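Local coordinates for protein kallistatin (Homo sapiens, PDB 6F4V) that inhibits tissue kallikrein by forming a stable equimolar complex with this serine protease, being cut at its own reactive site in the process, at residues L66-S69 and D70-G74; Y40-L43 and S44-A47; E244-T248 and P249-M253; L78-T81 and L82-G86; Q285-R289 and L290-D294. All blocks are in the same frame, centred on the assembly; numbering follows the deposited sequence. Where two conformers were deposited one is given.

Contacts 1 and 4 sit at the two ends of helix 68-83, their centres about 18 Å apart. Contact 1 meets contact 2, near the end of helix 33-44, through His72: its CE1 lies 3.2 Å from Ala41 O. Contact 2 in turn meets contact 5 where Tyr40 CZ packs 3.3 Å from Leu287 CD1, so contacts 1, 2 and 5 touch in succession. Contacts 4 and 5 lie on opposite sides of the chain's centre, about 30 Å between centres. Contact 3 stands apart, its nearest atoms about 11 Å from contact 5. It opens helix 249-258, whose Arg254 and Leu258 line the pocket of the bound sulfated glycan; the Met251 side chain is about 8 Å from one sugar.

Contact 1 (L66-S69 and D70-G74); sequences LSES and DVHRG
Ser67 N meets the carboxylate of Asp70 from above its plane, 36° out of it, with a bond of 2.9 Å from N to OD2. This is half of a capping box at the start of helix 68-83; the other half runs back from Asp70 N to Ser67 OG, also 2.9 Å. Glu68 O approaches the ring of His72 obliquely, 3.3 Å from its CD2, while a water lies in the plane of the Arg73 guanidinium at its edge and accepts from NE at 2.7 Å. The same water binds Ser69 OG, so it ties the two side chains together on the outer face of the first turn. Asp70 CG stands opposite its own carbonyl carbon (chi1 -71°), which swings the carboxylate back over Ser67 and places OD2 3.5 Å from Leu66 CA. Replacing this aspartate by an alanine would probably leave Ser67 N without its acceptor and the loop before the helix freer to move. Backbone bonds continue the turn from Val71 N to Ser67 O and from His72 N to Glu68 O. The polar ends of three side chains reach further: Glu68 makes a salt bridge to Arg52, His72 ND1 is hydrogen-bonded to the hydroxyl of Tyr117, and Arg73 NH1 to Gln76 OE1. Leu66 and Val71 both pack on Phe61, with Leu66 CD1 4.3 Å from Val71 CG2.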
loop_
_atom_site.group_PDB
_atom_site.type_symbol
_atom_site.label_atom_id
_atom_site.label_comp_id
_atom_site.label_asym_id
_atom_site.label_seq_id
_atom_site.Cartn_x
_atom_site.Cartn_y
_atom_site.Cartn_z
ATOM N N LEU A 66 17.086 -0.228 -16.195
ATOM C CA LEU A 66 15.744 -0.260 -16.750
ATOM C C LEU A 66 15.506 0.956 -17.595
ATOM O O LEU A 66 15.845 2.054 -17.211
ATOM C CB LEU A 66 14.682 -0.270 -15.621
ATOM C CG LEU A 66 14.728 -1.458 -14.665
ATOM C CD1 LEU A 66 13.530 -1.418 -13.729
ATOM C CD2 LEU A 66 14.763 -2.758 -15.441
ATOM N N SER A 67 14.863 0.757 -18.729
ATOM C CA SER A 67 14.329 1.859 -19.501
ATOM C C SER A 67 12.994 2.305 -18.921
ATOM O O SER A 67 12.320 1.575 -18.158
ATOM C CB SER A 67 14.122 1.431 -20.952
ATOM O OG SER A 67 13.056 0.503 -21.053
ATOM N N GLU A 68 12.601 3.495 -19.325
ATOM C CA GLU A 68 11.302 4.040 -18.960
ATOM C C GLU A 68 10.215 3.104 -19.416
ATOM O O GLU A 68 9.255 2.836 -18.678
ATOM C CB GLU A 68 11.088 5.362 -19.646
ATOM C CG GLU A 68 10.813 6.483 -18.712
ATOM C CD GLU A 68 10.789 7.767 -19.472
ATOM O OE1 GLU A 68 11.707 8.583 -19.257
ATOM O OE2 GLU A 68 9.862 7.918 -20.303
ATOM N N SER A 69 10.378 2.613 -20.641
ATOM C CA SER A 69 9.475 1.625 -21.205
ATOM C C SER A 69 9.387 0.348 -20.358
ATOM O O SER A 69 8.290 -0.156 -20.144
ATOM C CB SER A 69 9.829 1.330 -22.677
ATOM O OG SER A 69 8.982 0.335 -23.206
ATOM N N ASP A 70 10.513 -0.150 -19.845
ATOM C CA ASP A 70 10.490 -1.305 -18.941
ATOM C C ASP A 70 9.621 -1.005 -17.689
ATOM O O ASP A 70 8.914 -1.881 -17.204
ATOM C CB ASP A 70 11.906 -1.652 -18.406
ATOM C CG ASP A 70 12.845 -2.261 -19.460
ATOM O OD1 ASP A 70 12.377 -3.009 -20.352
ATOM O OD2 ASP A 70 14.069 -1.988 -19.336
ATOM N N VAL A 71 9.709 0.205 -17.166
ATOM C CA VAL A 71 8.950 0.576 -15.945
ATOM C C VAL A 71 7.468 0.577 -16.265
ATOM O O VAL A 71 6.688 -0.091 -15.598
ATOM C CB VAL A 71 9.422 1.931 -15.391
ATOM C CG1 VAL A 71 8.556 2.397 -14.224
ATOM C CG2 VAL A 71 10.880 1.811 -14.941
ATOM N N HIS A 72 7.078 1.316 -17.310
ATOM C CA HIS A 72 5.664 1.492 -17.620
ATOM C C HIS A 72 4.999 0.206 -18.094
ATOM O O HIS A 72 3.905 -0.139 -17.652
ATOM C CB HIS A 72 5.466 2.633 -18.597
ATOM C CG HIS A 72 5.787 3.964 -18.004
ATOM N ND1 HIS A 72 5.108 4.456 -16.913
ATOM C CD2 HIS A 72 6.706 4.907 -18.340
ATOM C CE1 HIS A 72 5.604 5.642 -16.598
ATOM N NE2 HIS A 72 6.580 5.937 -17.438
ATOM N N ARG A 73 5.667 -0.526 -18.968
ATOM C CA ARG A 73 5.158 -1.834 -19.377
ATOM C C ARG A 73 5.094 -2.839 -18.219
ATOM O O ARG A 73 4.171 -3.656 -18.143
ATOM C CB ARG A 73 6.006 -2.366 -20.547
ATOM C CG ARG A 73 5.922 -1.504 -21.795
ATOM C CD ARG A 73 4.496 -1.244 -22.259
ATOM N NE ARG A 73 4.446 -0.357 -23.424
ATOM C CZ ARG A 73 3.320 0.017 -24.045
ATOM N NH1 ARG A 73 2.127 -0.443 -23.642
ATOM N NH2 ARG A 73 3.388 0.853 -25.076
ATOM N N GLY A 74 6.064 -2.751 -17.302
ATOM C CA GLY A 74 6.032 -3.522 -16.060
ATOM C C GLY A 74 4.768 -3.235 -15.257
ATOM O O GLY A 74 4.058 -4.156 -14.851
HETATM O O HOH W 1 6.753 0.901 -24.208
#

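Contact 2 (Y40-L43 and S44-A47); sequences YAML and SLGA
Ser44 bonds back to Ala41 near the C-terminal end of helix 33-44, where a type I beta turn runs from Ser44 to Ala47. Its hydroxyl donates to Ala41 O over 2.7 Å, in the carbonyl plane and on a lone pair. The torsion that allows this sets OG between its own backbone N and carbonyl carbon (chi1 79°), facing back down the helix. With an alanine here, Ala41 O would probably lose its short hydroxyl partner in a buried place, leaving it the weak bond from that residue's own backbone N. A second side-chain hydroxyl, that of Tyr40, bonds Ser316 OG. Among backbone bonds, Ser44 N reaches Tyr40 O at 3.0 Å in the helical pattern. The next two span one residue less: Leu45 N to Met42 O at 3.1 Å and Gly46 N to Leu43 O at 2.9 Å, each donor lying above the carbonyl plane. Packing from the surrounding fold covers the turn: His72 lies against Ser44 and Leu45, and Tyr117 covers Ala41, Met42 and Leu45. Between the segments themselves the apolar pair is Met42 and Leu45, with Leu45 CD1 4.5 Å from Met42 CG.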
loop_
_atom_site.group_PDB
_atom_site.type_symbol
_atom_site.label_atom_id
_atom_site.label_comp_id
_atom_site.label_asym_id
_atom_site.label_seq_id
_atom_site.Cartn_x
_atom_site.Cartn_y
_atom_site.Cartn_z
ATOM N N TYR A 40 2.441 7.532 -8.806
ATOM C CA TYR A 40 3.585 8.382 -9.144
ATOM C C TYR A 40 4.255 7.991 -10.458
ATOM O O TYR A 40 4.673 8.861 -11.221
ATOM C CB TYR A 40 4.539 8.467 -7.959
ATOM C CG TYR A 40 4.043 9.445 -6.912
ATOM C CD1 TYR A 40 2.905 9.190 -6.140
ATOM C CD2 TYR A 40 4.678 10.660 -6.720
ATOM C CE1 TYR A 40 2.443 10.097 -5.200
ATOM C CE2 TYR A 40 4.238 11.555 -5.767
ATOM C CZ TYR A 40 3.124 11.293 -5.024
ATOM O OH TYR A 40 2.714 12.238 -4.124
ATOM N N ALA A 41 4.290 6.695 -10.769
ATOM C CA ALA A 41 4.771 6.278 -12.084
ATOM C C ALA A 41 3.845 6.801 -13.201
ATOM O O ALA A 41 4.319 7.352 -14.228
ATOM C CB ALA A 41 4.911 4.777 -12.144
ATOM N N MET A 42 2.545 6.736 -12.971
ATOM C CA MET A 42 1.609 7.322 -13.934
ATOM C C MET A 42 1.805 8.845 -14.116
ATOM O O MET A 42 1.849 9.332 -15.257
ATOM C CB MET A 42 0.176 7.017 -13.526
ATOM C CG MET A 42 -0.847 7.491 -14.558
ATOM S SD MET A 42 -2.496 6.902 -14.121
ATOM C CE MET A 42 -2.950 7.927 -12.833
ATOM N N LEU A 43 1.915 9.568 -13.000
ATOM C CA LEU A 43 2.200 11.002 -13.007
ATOM C C LEU A 43 3.429 11.340 -13.839
ATOM O O LEU A 43 3.418 12.359 -14.567
ATOM C CB LEU A 43 2.402 11.513 -11.575
ATOM C CG LEU A 43 2.778 12.987 -11.419
ATOM C CD1 LEU A 43 1.650 13.893 -11.849
ATOM C CD2 LEU A 43 3.149 13.251 -9.983
ATOM N N SER A 44 4.473 10.503 -13.733
ATOM C CA SER A 44 5.720 10.739 -14.421
ATOM C C SER A 44 5.563 10.755 -15.918
ATOM O O SER A 44 6.413 11.321 -16.581
ATOM C CB SER A 44 6.828 9.746 -14.037
ATOM O OG SER A 44 6.693 8.491 -14.688
ATOM N N LEU A 45 4.545 10.105 -16.466
ATOM C CA LEU A 45 4.271 10.221 -17.927
ATOM C C LEU A 45 4.064 11.659 -18.380
ATOM O O LEU A 45 4.321 11.956 -19.540
ATOM C CB LEU A 45 3.018 9.435 -18.324
ATOM C CG LEU A 45 3.119 7.919 -18.211
ATOM C CD1 LEU A 45 1.725 7.328 -18.217
ATOM C CD2 LEU A 45 3.980 7.347 -19.321
ATOM N N GLY A 46 3.572 12.503 -17.470
ATOM C CA GLY A 46 3.410 13.935 -17.680
ATOM C C GLY A 46 4.586 14.842 -17.315
ATOM O O GLY A 46 4.514 16.056 -17.533
ATOM N N ALA A 47 5.638 14.274 -16.736
ATOM C CA ALA A 47 6.827 15.007 -16.367
ATOM C C ALA A 47 7.823 14.891 -17.505
ATOM O O ALA A 47 7.780 13.938 -18.293
ATOM C CB ALA A 47 7.427 14.445 -15.081
#

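Contact 3 (E244-T248 and P249-M253); sequences EEVLT and PEMLM. With EDO (1,2-ethanediol), chain F.
Met251 curls back from the first turn of its helix toward the loop that precedes it, bent at both chi2 (56°) and chi3 (69°), and its CE ends 4.2 Å from Val246 CB. The site is the N-cap of helix 249-258, with Thr248 as the capping residue and Pro249 opening the helix. Thr248 OG1 accepts from Met251 N at 2.9 Å, and Thr248 O takes Leu252 N at 3.0 Å, the first regular helical bond. Pro249 has no N-H to offer; its ring, closed on the backbone N next to the cap, puts CD 3.3 Å from Thr248 CB. Glu250, bent at chi2, brings OE1 within 3.5 Å of Thr248 CB. Around this, Leu215 packs on both Val246 and Met251, and Phe14 of helix 6-23 lies against Pro249. The bound sulfated glucopyranoside is about 8 Å from the Met251 side chain; Arg254 and Leu258 of the same helix line the glycan pocket. A molecule of 1,2-ethanediol, probably from the crystallisation liquor, donates from O2 to Leu247 O. Met251 CB lies beyond the oxygen of the loop carbonyl, 3.3 Å from Val246 O.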
loop_
_atom_site.group_PDB
_atom_site.type_symbol
_atom_site.label_atom_id
_atom_site.label_comp_id
_atom_site.label_asym_id
_atom_site.label_seq_id
_atom_site.Cartn_x
_atom_site.Cartn_y
_atom_site.Cartn_z
ATOM N N GLU A 244 12.178 -3.360 12.940
ATOM C CA GLU A 244 12.001 -2.296 11.944
ATOM C C GLU A 244 13.332 -1.879 11.301
ATOM O O GLU A 244 13.376 -1.591 10.094
ATOM C CB GLU A 244 11.274 -1.101 12.567
ATOM C CG GLU A 244 9.807 -1.386 12.868
ATOM C CD GLU A 244 9.069 -0.206 13.483
ATOM O OE1 GLU A 244 9.698 0.591 14.194
ATOM O OE2 GLU A 244 7.852 -0.063 13.292
ATOM N N GLU A 245 14.425 -1.900 12.086
ATOM C CA GLU A 245 15.768 -1.532 11.581
ATOM C C GLU A 245 16.270 -2.471 10.515
ATOM O O GLU A 245 17.107 -2.080 9.737
ATOM C CB GLU A 245 16.842 -1.492 12.669
ATOM C CG GLU A 245 16.657 -0.420 13.713
ATOM C CD GLU A 245 16.942 0.993 13.260
ATOM O OE1 GLU A 245 17.244 1.298 12.076
ATOM O OE2 GLU A 245 16.860 1.828 14.181
ATOM N N VAL A 246 15.750 -3.695 10.467
ATOM C CA VAL A 246 16.182 -4.675 9.483
ATOM C C VAL A 246 15.064 -5.071 8.503
ATOM O O VAL A 246 15.224 -6.048 7.749
ATOM C CB VAL A 246 16.794 -5.934 10.169
ATOM C CG1 VAL A 246 18.056 -5.552 10.954
ATOM C CG2 VAL A 246 15.795 -6.668 11.046
ATOM N N LEU A 247 13.945 -4.332 8.510
ATOM C CA LEU A 247 12.814 -4.681 7.653
ATOM C C LEU A 247 13.073 -4.171 6.209
ATOM O O LEU A 247 12.843 -2.983 5.887
ATOM C CB LEU A 247 11.540 -4.112 8.234
ATOM C CG LEU A 247 10.259 -4.674 7.642
ATOM C CD1 LEU A 247 9.990 -6.114 8.049
ATOM C CD2 LEU A 247 9.099 -3.782 8.050
ATOM N N THR A 248 13.592 -5.068 5.370
ATOM C CA THR A 248 14.007 -4.749 4.021
ATOM C C THR A 248 13.431 -5.782 3.062
ATOM O O THR A 248 13.008 -6.850 3.481
ATOM C CB THR A 248 15.544 -4.852 3.884
ATOM O OG1 THR A 248 15.937 -6.193 4.223
ATOM C CG2 THR A 248 16.251 -3.855 4.792
ATOM N N PRO A 249 13.471 -5.494 1.758
ATOM C CA PRO A 249 13.075 -6.547 0.794
ATOM C C PRO A 249 13.882 -7.824 0.957
ATOM O O PRO A 249 13.306 -8.913 0.909
ATOM C CB PRO A 249 13.347 -5.905 -0.566
ATOM C CG PRO A 249 13.248 -4.458 -0.305
ATOM C CD PRO A 249 13.836 -4.250 1.074
ATOM N N GLU A 250 15.177 -7.684 1.251
ATOM C CA GLU A 250 16.049 -8.833 1.448
ATOM C C GLU A 250 15.631 -9.658 2.665
ATOM O O GLU A 250 15.649 -10.880 2.616
ATOM C CB GLU A 250 17.533 -8.405 1.558
ATOM C CG GLU A 250 18.075 -7.774 0.281
ATOM C CD GLU A 250 17.566 -6.356 -0.015
ATOM O OE1 GLU A 250 17.115 -5.624 0.909
ATOM O OE2 GLU A 250 17.635 -5.958 -1.206
ATOM N N MET A 251 15.206 -9.000 3.741
ATOM C CA MET A 251 14.746 -9.722 4.914
ATOM C C MET A 251 13.417 -10.450 4.627
ATOM O O MET A 251 13.247 -11.606 5.036
ATOM C CB MET A 251 14.581 -8.794 6.103
ATOM C CG MET A 251 14.339 -9.473 7.430
ATOM S SD MET A 251 15.625 -10.654 7.851
ATOM C CE MET A 251 17.014 -9.572 8.143
ATOM N N LEU A 252 12.498 -9.783 3.923
ATOM C CA LEU A 252 11.228 -10.428 3.563
ATOM C C LEU A 252 11.503 -11.703 2.744
ATOM O O LEU A 252 10.910 -12.742 3.000
ATOM C CB LEU A 252 10.339 -9.468 2.776
ATOM C CG LEU A 252 8.934 -10.013 2.469
ATOM C CD1 LEU A 252 8.137 -10.181 3.766
ATOM C CD2 LEU A 252 8.257 -9.086 1.475
ATOM N N MET A 253 12.444 -11.618 1.806
ATOM C CA MET A 253 12.812 -12.786 0.995
ATOM C C MET A 253 13.489 -13.870 1.778
ATOM O O MET A 253 13.242 -15.044 1.528
ATOM C CB MET A 253 13.617 -12.384 -0.236
ATOM C CG MET A 253 12.696 -11.718 -1.280
ATOM S SD MET A 253 11.306 -12.760 -1.851
ATOM C CE MET A 253 9.889 -12.065 -1.009
HETATM C C1 EDO F . 16.119 0.152 7.403
HETATM O O1 EDO F . 17.292 -0.331 6.750
HETATM C C2 EDO F . 14.943 -0.735 7.021
HETATM O O2 EDO F . 14.426 -0.313 5.760
#

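Contact 4 (L78-T81 and L82-G86); sequences LLHT and LNLPG
Leu78 and Leu82 lie side by side and point the same way on the buried face of helix 68-83, with neighbours packed around them. Leu82 CG settles 3.4 Å from Leu78 O, the oxygen that also accepts from Leu82 N (3.0 Å, 168°). The touch of Leu78 CD1 on Leu82 CD1, 4.0 Å, holds for one of two modelled conformers of Leu78 and is less certain for that. The other face is exposed. His80, its ring carried outward by a fully extended first torsion (chi1 180°), leaves NE2 3.8 Å from Leu84 CD2; the methyl comes at the ring obliquely. Beyond them Pro85 and Gly86 are poorly ordered, consistent with a mobile stretch. At the end of the helix the backbone changes pattern. Asn83 N still reaches Leu79 O at 3.0 Å, but Leu84 N turns to Thr81 O, one residue nearer, standing well above that carbonyl plane. Thr81 OG1 bonds His77 O one turn earlier, holding its hydroxyl along the helix. This end is tied to the main sheet: Asn83 OD1 accepts from Val93 N of strand 89-100, and Leu79 and Leu82 rest on Val93. Leu34 of helix 33-44 closes over Leu78 and Leu82, and a polar side chain of another protein chain also packs on Leu78, Thr81 and Leu82, beside that helix and the strand.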
loop_
_atom_site.group_PDB
_atom_site.type_symbol
_atom_site.label_atom_id
_atom_site.label_comp_id
_atom_site.label_asym_id
_atom_site.label_seq_id
_atom_site.Cartn_x
_atom_site.Cartn_y
_atom_site.Cartn_z
ATOM N N LEU A 78 1.689 -5.678 -14.409
ATOM C CA LEU A 78 1.383 -5.842 -12.987
ATOM C C LEU A 78 -0.097 -5.605 -12.718
ATOM O O LEU A 78 -0.777 -6.437 -12.113
ATOM C CB LEU A 78 2.236 -4.856 -12.184
ATOM C CG LEU A 78 2.001 -4.557 -10.704
ATOM C CD1 LEU A 78 1.801 -5.840 -9.973
ATOM C CD2 LEU A 78 3.201 -3.825 -10.142
ATOM N N LEU A 79 -0.599 -4.481 -13.210
ATOM C CA LEU A 79 -1.992 -4.089 -12.988
ATOM C C LEU A 79 -2.975 -5.026 -13.717
ATOM O O LEU A 79 -4.016 -5.417 -13.148
ATOM C CB LEU A 79 -2.180 -2.628 -13.380
ATOM C CG LEU A 79 -1.292 -1.698 -12.527
ATOM C CD1 LEU A 79 -1.266 -0.289 -13.096
ATOM C CD2 LEU A 79 -1.739 -1.699 -11.081
ATOM N N HIS A 80 -2.611 -5.436 -14.925
ATOM C CA HIS A 80 -3.399 -6.426 -15.684
ATOM C C HIS A 80 -3.544 -7.729 -14.897
ATOM O O HIS A 80 -4.672 -8.231 -14.712
ATOM C CB HIS A 80 -2.786 -6.678 -17.069
ATOM C CG HIS A 80 -3.548 -7.683 -17.881
ATOM N ND1 HIS A 80 -4.673 -7.350 -18.610
ATOM C CD2 HIS A 80 -3.380 -9.020 -18.036
ATOM C CE1 HIS A 80 -5.148 -8.435 -19.200
ATOM N NE2 HIS A 80 -4.383 -9.460 -18.865
ATOM N N THR A 81 -2.412 -8.266 -14.435
ATOM C CA THR A 81 -2.369 -9.498 -13.656
ATOM C C THR A 81 -3.245 -9.367 -12.398
ATOM O O THR A 81 -4.119 -10.225 -12.157
ATOM C CB THR A 81 -0.915 -9.901 -13.311
ATOM O OG1 THR A 81 -0.192 -10.075 -14.521
ATOM C CG2 THR A 81 -0.814 -11.186 -12.499
ATOM N N LEU A 82 -3.082 -8.286 -11.635
ATOM C CA LEU A 82 -3.914 -8.125 -10.434
ATOM C C LEU A 82 -5.400 -8.060 -10.749
ATOM O O LEU A 82 -6.221 -8.586 -9.982
ATOM C CB LEU A 82 -3.491 -6.884 -9.635
ATOM C CG LEU A 82 -2.109 -6.965 -9.009
ATOM C CD1 LEU A 82 -1.817 -5.662 -8.244
ATOM C CD2 LEU A 82 -2.012 -8.178 -8.085
ATOM N N ASN A 83 -5.758 -7.435 -11.861
ATOM C CA ASN A 83 -7.156 -7.278 -12.197
ATOM C C ASN A 83 -7.814 -8.539 -12.789
ATOM O O ASN A 83 -9.017 -8.538 -13.001
ATOM C CB ASN A 83 -7.346 -6.084 -13.138
ATOM C CG ASN A 83 -7.271 -4.771 -12.400
ATOM O OD1 ASN A 83 -7.792 -4.668 -11.298
ATOM N ND2 ASN A 83 -6.601 -3.774 -12.976
ATOM N N LEU A 84 -7.056 -9.600 -13.032
ATOM C CA LEU A 84 -7.642 -10.829 -13.612
ATOM C C LEU A 84 -8.462 -11.587 -12.569
ATOM O O LEU A 84 -8.080 -11.626 -11.392
ATOM C CB LEU A 84 -6.567 -11.769 -14.150
ATOM C CG LEU A 84 -5.899 -11.363 -15.457
ATOM C CD1 LEU A 84 -4.783 -12.352 -15.784
ATOM C CD2 LEU A 84 -6.906 -11.241 -16.602
ATOM N N PRO A 85 -9.576 -12.219 -13.003
ATOM C CA PRO A 85 -10.413 -13.083 -12.149
ATOM C C PRO A 85 -9.649 -14.048 -11.217
ATOM O O PRO A 85 -8.618 -14.601 -11.609
ATOM C CB PRO A 85 -11.201 -13.893 -13.172
ATOM C CG PRO A 85 -11.359 -12.978 -14.341
ATOM C CD PRO A 85 -10.154 -12.081 -14.360
ATOM N N GLY A 86 -10.162 -14.221 -9.997
ATOM C CA GLY A 86 -9.660 -15.210 -9.013
ATOM C C GLY A 86 -10.835 -15.793 -8.239
ATOM O O GLY A 86 -11.904 -15.174 -8.175
#

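Contact 5 (Q285-R289 and L290-D294); sequences QILPR and LGFTD
Leu287 and Phe292 run side by side and point the same way, the leucine forming a ridge along the aromatic ring. Leu287 CD1 lies over one face of the ring, Leu287 CB is 3.7 Å from Phe292 CD1, and the leucine's carbonyl oxygen fits against the ring edge in its plane, 3.3 Å from the same CD1. A second bump is Leu290, which crosses Leu287 at an angle: its CD1 drops into the hollow bounded by Leu287 CD2 (3.9 Å) and Ile286 CG2 (4.4 Å). Thr293 makes a third, its CG2 pressed to Pro288 O at 3.2 Å.

The backbone of the bend shapes these hollows. Leu287 O takes two bonds from opposite faces of its plane, from Leu290 N (2.9 Å) and Phe292 N (3.2 Å), and so pins both ends of the bend. Gly291 has a left-handed conformation (phi 105°), in which a CB would jam against the carbonyl of the residue before. A water bridges the bend, donating to Pro288 O and accepting from Gly291 N. On the outer side Arg289 folds back, bent at chi3, and NH1 donates to Gln285 O.

Leu290 packs on Phe16 and Leu19 of helix 6-23, where Arg289 also makes a salt bridge to Glu23. Phe292 meets Ile55 of helix 49-58, Leu287 reaches Phe296 in a loop, and Tyr40 of helix 33-44 packs on both Leu287 and Phe292, so the bend rests on three helices.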
loop_
_atom_site.group_PDB
_atom_site.type_symbol
_atom_site.label_atom_id
_atom_site.label_comp_id
_atom_site.label_asym_id
_atom_site.label_seq_id
_atom_site.Cartn_x
_atom_site.Cartn_y
_atom_site.Cartn_z
ATOM N N GLN A 285 3.956 16.261 1.990
ATOM C CA GLN A 285 4.786 16.551 3.163
ATOM C C GLN A 285 5.828 15.477 3.466
ATOM O O GLN A 285 6.885 15.797 4.014
ATOM C CB GLN A 285 3.907 16.859 4.397
ATOM C CG GLN A 285 3.131 18.166 4.241
ATOM C CD GLN A 285 2.075 18.389 5.329
ATOM O OE1 GLN A 285 1.893 17.553 6.203
ATOM N NE2 GLN A 285 1.363 19.528 5.262
ATOM N N ILE A 286 5.581 14.236 3.052
ATOM C CA ILE A 286 6.469 13.099 3.331
ATOM C C ILE A 286 7.493 12.807 2.238
ATOM O O ILE A 286 8.673 12.633 2.520
ATOM C CB ILE A 286 5.625 11.818 3.582
ATOM C CG1 ILE A 286 4.772 11.968 4.851
ATOM C CG2 ILE A 286 6.495 10.556 3.676
ATOM C CD1 ILE A 286 3.583 11.007 4.886
ATOM N N LEU A 287 7.048 12.764 0.989
ATOM C CA LEU A 287 7.884 12.305 -0.103
ATOM C C LEU A 287 9.101 13.135 -0.420
ATOM O O LEU A 287 10.056 12.584 -0.929
ATOM C CB LEU A 287 7.075 12.063 -1.368
ATOM C CG LEU A 287 6.063 10.911 -1.328
ATOM C CD1 LEU A 287 5.396 10.808 -2.676
ATOM C CD2 LEU A 287 6.628 9.573 -0.917
ATOM N N PRO A 288 9.125 14.439 -0.076
ATOM C CA PRO A 288 10.398 15.130 -0.265
ATOM C C PRO A 288 11.574 14.489 0.491
ATOM O O PRO A 288 12.727 14.661 0.079
ATOM C CB PRO A 288 10.109 16.543 0.277
ATOM C CG PRO A 288 8.665 16.722 -0.001
ATOM C CD PRO A 288 8.060 15.376 0.317
ATOM N N ARG A 289 11.295 13.766 1.579
ATOM C CA ARG A 289 12.327 13.043 2.302
ATOM C C ARG A 289 12.629 11.644 1.781
ATOM O O ARG A 289 13.486 10.979 2.351
ATOM C CB ARG A 289 12.005 13.024 3.787
ATOM C CG ARG A 289 12.046 14.415 4.374
ATOM C CD ARG A 289 11.819 14.448 5.877
ATOM N NE ARG A 289 10.556 13.867 6.322
ATOM C CZ ARG A 289 9.343 14.385 6.110
ATOM N NH1 ARG A 289 9.169 15.499 5.401
ATOM N NH2 ARG A 289 8.272 13.758 6.574
ATOM N N LEU A 290 11.972 11.217 0.696
ATOM C CA LEU A 290 12.240 9.933 0.050
ATOM C C LEU A 290 12.678 10.084 -1.398
ATOM O O LEU A 290 12.510 9.161 -2.183
ATOM C CB LEU A 290 10.984 9.056 0.112
ATOM C CG LEU A 290 10.543 8.628 1.493
ATOM C CD1 LEU A 290 9.223 7.875 1.465
ATOM C CD2 LEU A 290 11.623 7.777 2.152
ATOM N N GLY A 291 13.238 11.237 -1.749
ATOM C CA GLY A 291 13.783 11.475 -3.081
ATOM C C GLY A 291 12.959 12.359 -4.008
ATOM O O GLY A 291 13.332 12.515 -5.179
ATOM N N PHE A 292 11.859 12.928 -3.513
ATOM C CA PHE A 292 10.939 13.657 -4.383
ATOM C C PHE A 292 11.018 15.180 -4.182
ATOM O O PHE A 292 10.034 15.883 -4.404
ATOM C CB PHE A 292 9.506 13.162 -4.182
ATOM C CG PHE A 292 9.333 11.693 -4.530
ATOM C CD1 PHE A 292 9.696 10.712 -3.619
ATOM C CD2 PHE A 292 8.879 11.315 -5.772
ATOM C CE1 PHE A 292 9.549 9.366 -3.920
ATOM C CE2 PHE A 292 8.726 9.963 -6.086
ATOM C CZ PHE A 292 9.049 9.003 -5.157
ATOM N N THR A 293 12.184 15.693 -3.800
ATOM C CA THR A 293 12.324 17.149 -3.642
ATOM C C THR A 293 12.044 17.903 -4.940
ATOM O O THR A 293 11.357 18.928 -4.904
ATOM C CB THR A 293 13.706 17.533 -3.112
ATOM O OG1 THR A 293 14.704 16.926 -3.954
ATOM C CG2 THR A 293 13.851 17.065 -1.719
ATOM N N ASP A 294 12.510 17.403 -6.079
ATOM C CA ASP A 294 12.252 18.084 -7.354
ATOM C C ASP A 294 10.767 18.223 -7.622
ATOM O O ASP A 294 10.285 19.321 -7.926
ATOM C CB ASP A 294 12.923 17.410 -8.545
ATOM C CG ASP A 294 12.564 18.085 -9.872
ATOM O OD1 ASP A 294 13.171 19.144 -10.138
ATOM O OD2 ASP A 294 11.672 17.577 -10.615
HETATM O O HOH W 2 14.760 13.175 -0.417
#